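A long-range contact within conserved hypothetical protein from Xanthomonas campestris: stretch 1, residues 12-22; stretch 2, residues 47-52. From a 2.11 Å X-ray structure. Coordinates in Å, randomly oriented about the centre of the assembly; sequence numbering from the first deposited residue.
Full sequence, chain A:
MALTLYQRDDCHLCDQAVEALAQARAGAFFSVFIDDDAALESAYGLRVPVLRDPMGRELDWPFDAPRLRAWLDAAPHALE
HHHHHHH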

# COMPACT_ATOMS: atom_id res chain seq x y z
N HIS A 12 8.80 -7.47 -6.28
CA HIS A 12 8.22 -8.60 -5.56
C HIS A 12 7.50 -8.15 -4.28
O HIS A 12 6.48 -8.72 -3.91
N LEU A 13 8.04 -7.14 -3.61
CA LEU A 13 7.42 -6.64 -2.38
C LEU A 13 6.05 -6.06 -2.68
O LEU A 13 5.10 -6.24 -1.90
N CYS A 14 5.94 -5.36 -3.80
CA CYS A 14 4.68 -4.76 -4.21
C CYS A 14 3.67 -5.84 -4.56
O CYS A 14 2.49 -5.72 -4.24
N ASP A 15 4.12 -6.90 -5.23
CA ASP A 15 3.22 -7.99 -5.58
C ASP A 15 2.69 -8.63 -4.31
O ASP A 15 1.55 -9.07 -4.26
N GLN A 16 3.54 -8.69 -3.29
CA GLN A 16 3.15 -9.28 -2.01
C GLN A 16 2.11 -8.43 -1.30
O GLN A 16 1.24 -8.95 -0.60
N ALA A 17 2.21 -7.11 -1.46
CA ALA A 17 1.24 -6.20 -0.84
C ALA A 17 -0.12 -6.49 -1.48
O ALA A 17 -1.14 -6.52 -0.80
N VAL A 18 -0.12 -6.70 -2.78
CA VAL A 18 -1.35 -6.99 -3.49
C VAL A 18 -2.03 -8.23 -2.89
O VAL A 18 -3.24 -8.25 -2.70
N GLU A 19 -1.24 -9.25 -2.58
CA GLU A 19 -1.78 -10.48 -2.00
C GLU A 19 -2.26 -10.24 -0.57
O GLU A 19 -3.24 -10.84 -0.13
N ALA A 20 -1.57 -9.35 0.15
CA ALA A 20 -1.95 -9.04 1.52
C ALA A 20 -3.34 -8.38 1.50
O ALA A 20 -4.15 -8.62 2.39
N LEU A 21 -3.59 -7.55 0.50
CA LEU A 21 -4.88 -6.88 0.37
C LEU A 21 -5.98 -7.90 0.15
O LEU A 21 -7.09 -7.73 0.64
N ALA A 22 -5.68 -8.95 -0.60
CA ALA A 22 -6.66 -10.00 -0.89
C ALA A 22 -6.91 -10.87 0.33
O ALA A 22 -8.06 -11.16 0.67
N ARG A 47 10.14 3.43 0.24
CA ARG A 47 9.13 2.82 1.10
C ARG A 47 8.13 1.86 0.46
O ARG A 47 7.57 1.01 1.15
N VAL A 48 7.90 1.99 -0.85
CA VAL A 48 6.94 1.13 -1.54
C VAL A 48 7.17 -0.36 -1.29
O VAL A 48 8.32 -0.83 -1.23
N PRO A 49 6.09 -1.14 -1.15
CA PRO A 49 4.69 -0.72 -1.21
C PRO A 49 4.19 -0.00 0.04
O PRO A 49 4.54 -0.36 1.17
N VAL A 50 3.36 1.01 -0.17
CA VAL A 50 2.78 1.80 0.91
C VAL A 50 1.28 1.93 0.70
O VAL A 50 0.83 2.26 -0.40
N LEU A 51 0.50 1.67 1.74
CA LEU A 51 -0.95 1.77 1.66
C LEU A 51 -1.42 3.07 2.32
O LEU A 51 -0.93 3.44 3.39
N ARG A 52 -2.35 3.77 1.69
CA ARG A 52 -2.86 5.01 2.24
C ARG A 52 -4.39 4.97 2.22
O ARG A 52 -4.97 4.59 1.20

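The contact between the helix of residues 12-22 and the segment 47-52 is apolar: no hydrogen bond crosses it, and the 276 Å² buried in total comes from a few residues. Pro 49 is the focus. Its CA lies 5.0 Å from the CA of Cys 14, the nearest CA pair across the stretches, and the peptide bond before it is cis. With 80 Å² covered, it contributes the largest area of any residue here.

At the start of the helix, His 12 is out of reach; with chi1 t, its CB comes no nearer than 8.7 Å to CD of Pro 49. Leu 13 is the first to engage. Its CA-to-CB bond points toward the other stretch, and CB lies 3.7 Å from CD of Pro 49. The rotamer is m for chi1 and t for chi2. The backbone takes part too: O of Leu 13 is 3.5 Å from CG of Pro 49, a van der Waals contact to a carbon; separately, the same carbonyl accepts from N of Ala 17 at 3.1 Å within the helix.

Cys 14 points sideways, yet chi1 in the m well places SG 3.9 Å from CB of Pro 49 and 4.3 Å from CB of Val 48. The sulfur thus touches two successive residues of the loop, while its hydrogen bonding is satisfied elsewhere in the structure. The backbone N of Cys 14 also approaches CD of Pro 49, at 3.9 Å, so the proline ring packs against main chain as well as side chains. Val 48, itself sideways with chi1 m, has 21 Å² covered.

Asp 15 points away and Gln 16 sideways, and neither has any area covered by the other stretch. Gln 16 instead folds back along its own helix, where NE2 makes a weak hydrogen bond to O of His 12 at 3.5 Å, with an N-H...acceptor angle of 143°.

One turn on from Leu 13, Ala 17 again points toward the partner. Its CB meets CB of Pro 49 at 3.6 Å, the shortest side-chain to side-chain approach in the contact.

Val 18 and Glu 19 are out of reach. Ala 20 is buried and points toward the second stretch, but its CB stays 6.5 Å from the nearest atom there, CD1 of Leu 51, so direction alone does not make a contact. Leu 21, one turn beyond Ala 17, spans the gap with a longer side chain: chi1 m and chi2 t (156°) bring CD2 to 3.8 Å from CD1 of Leu 51. Leu 51 also points toward the helix, with chi1 at -93°, between wells, and chi2 t. The two leucines have similar areas covered, 40 and 44 Å². Between Pro 49 and Leu 51, Val 50 points away, as the alternation of a strand would lead one to expect. Ala 22 makes no contact.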

# COMPACT_ATOMS: atom_id res chain seq x y z
CB HIS A 12 9.32 -9.60 -5.21
CG HIS A 12 8.85 -10.74 -4.36
ND1 HIS A 12 7.96 -11.69 -4.81
CD2 HIS A 12 9.14 -11.07 -3.08
CE1 HIS A 12 7.72 -12.56 -3.85
NE2 HIS A 12 8.42 -12.20 -2.78
CB LEU A 13 8.29 -5.58 -1.71
CG LEU A 13 9.76 -5.97 -1.46
CD1 LEU A 13 10.43 -4.87 -0.65
CD2 LEU A 13 9.83 -7.30 -0.72
CB CYS A 14 4.89 -3.82 -5.40
SG CYS A 14 5.69 -2.24 -4.97
CB ASP A 15 3.93 -9.05 -6.41
CG ASP A 15 4.49 -8.51 -7.70
OD1 ASP A 15 3.91 -7.54 -8.25
OD2 ASP A 15 5.51 -9.05 -8.16
CB GLN A 16 4.36 -9.46 -1.10
CG GLN A 16 5.38 -10.47 -1.57
CD GLN A 16 6.54 -10.61 -0.59
OE1 GLN A 16 6.48 -11.40 0.36
NE2 GLN A 16 7.58 -9.82 -0.79
CB ALA A 17 1.64 -4.76 -1.08
CB VAL A 18 -1.08 -7.22 -4.99
CG1 VAL A 18 -2.37 -7.64 -5.70
CG2 VAL A 18 -0.52 -5.94 -5.62
CB GLU A 19 -0.73 -11.59 -2.01
CG GLU A 19 -0.15 -11.88 -3.38
CD GLU A 19 0.50 -13.25 -3.48
OE1 GLU A 19 1.24 -13.65 -2.56
OE2 GLU A 19 0.27 -13.94 -4.50
CB ALA A 20 -0.93 -8.11 2.15
CB LEU A 21 -4.84 -5.88 -0.78
CG LEU A 21 -4.05 -4.62 -0.42
CD1 LEU A 21 -3.54 -3.94 -1.67
CD2 LEU A 21 -4.93 -3.69 0.40
CB ALA A 22 -6.18 -10.87 -2.05
CB ARG A 47 8.35 3.93 1.81
CG ARG A 47 9.19 4.90 2.62
CD ARG A 47 8.42 6.20 2.83
NE ARG A 47 7.10 5.93 3.39
CZ ARG A 47 6.08 6.79 3.38
NH1 ARG A 47 6.23 7.98 2.82
NH2 ARG A 47 4.92 6.45 3.92
CB VAL A 48 6.94 1.38 -3.08
CG1 VAL A 48 6.20 2.67 -3.41
CG2 VAL A 48 8.38 1.44 -3.61
CB PRO A 49 3.96 -2.04 -1.43
CG PRO A 49 4.79 -2.99 -0.62
CD PRO A 49 6.19 -2.60 -1.03
CB VAL A 50 3.39 3.22 0.97
CG1 VAL A 50 2.65 4.06 2.00
CG2 VAL A 50 4.87 3.14 1.32
CB LEU A 51 -1.62 0.59 2.37
CG LEU A 51 -1.97 -0.62 1.52
CD1 LEU A 51 -2.33 -1.78 2.43
CD2 LEU A 51 -3.14 -0.28 0.58
CB ARG A 52 -2.34 6.19 1.41
CG ARG A 52 -2.72 7.58 1.92
CD ARG A 52 -2.35 8.64 0.89
NE ARG A 52 -2.78 9.98 1.29
CZ ARG A 52 -2.06 10.80 2.06
NH1 ARG A 52 -2.53 12.00 2.36
NH2 ARG A 52 -0.88 10.42 2.51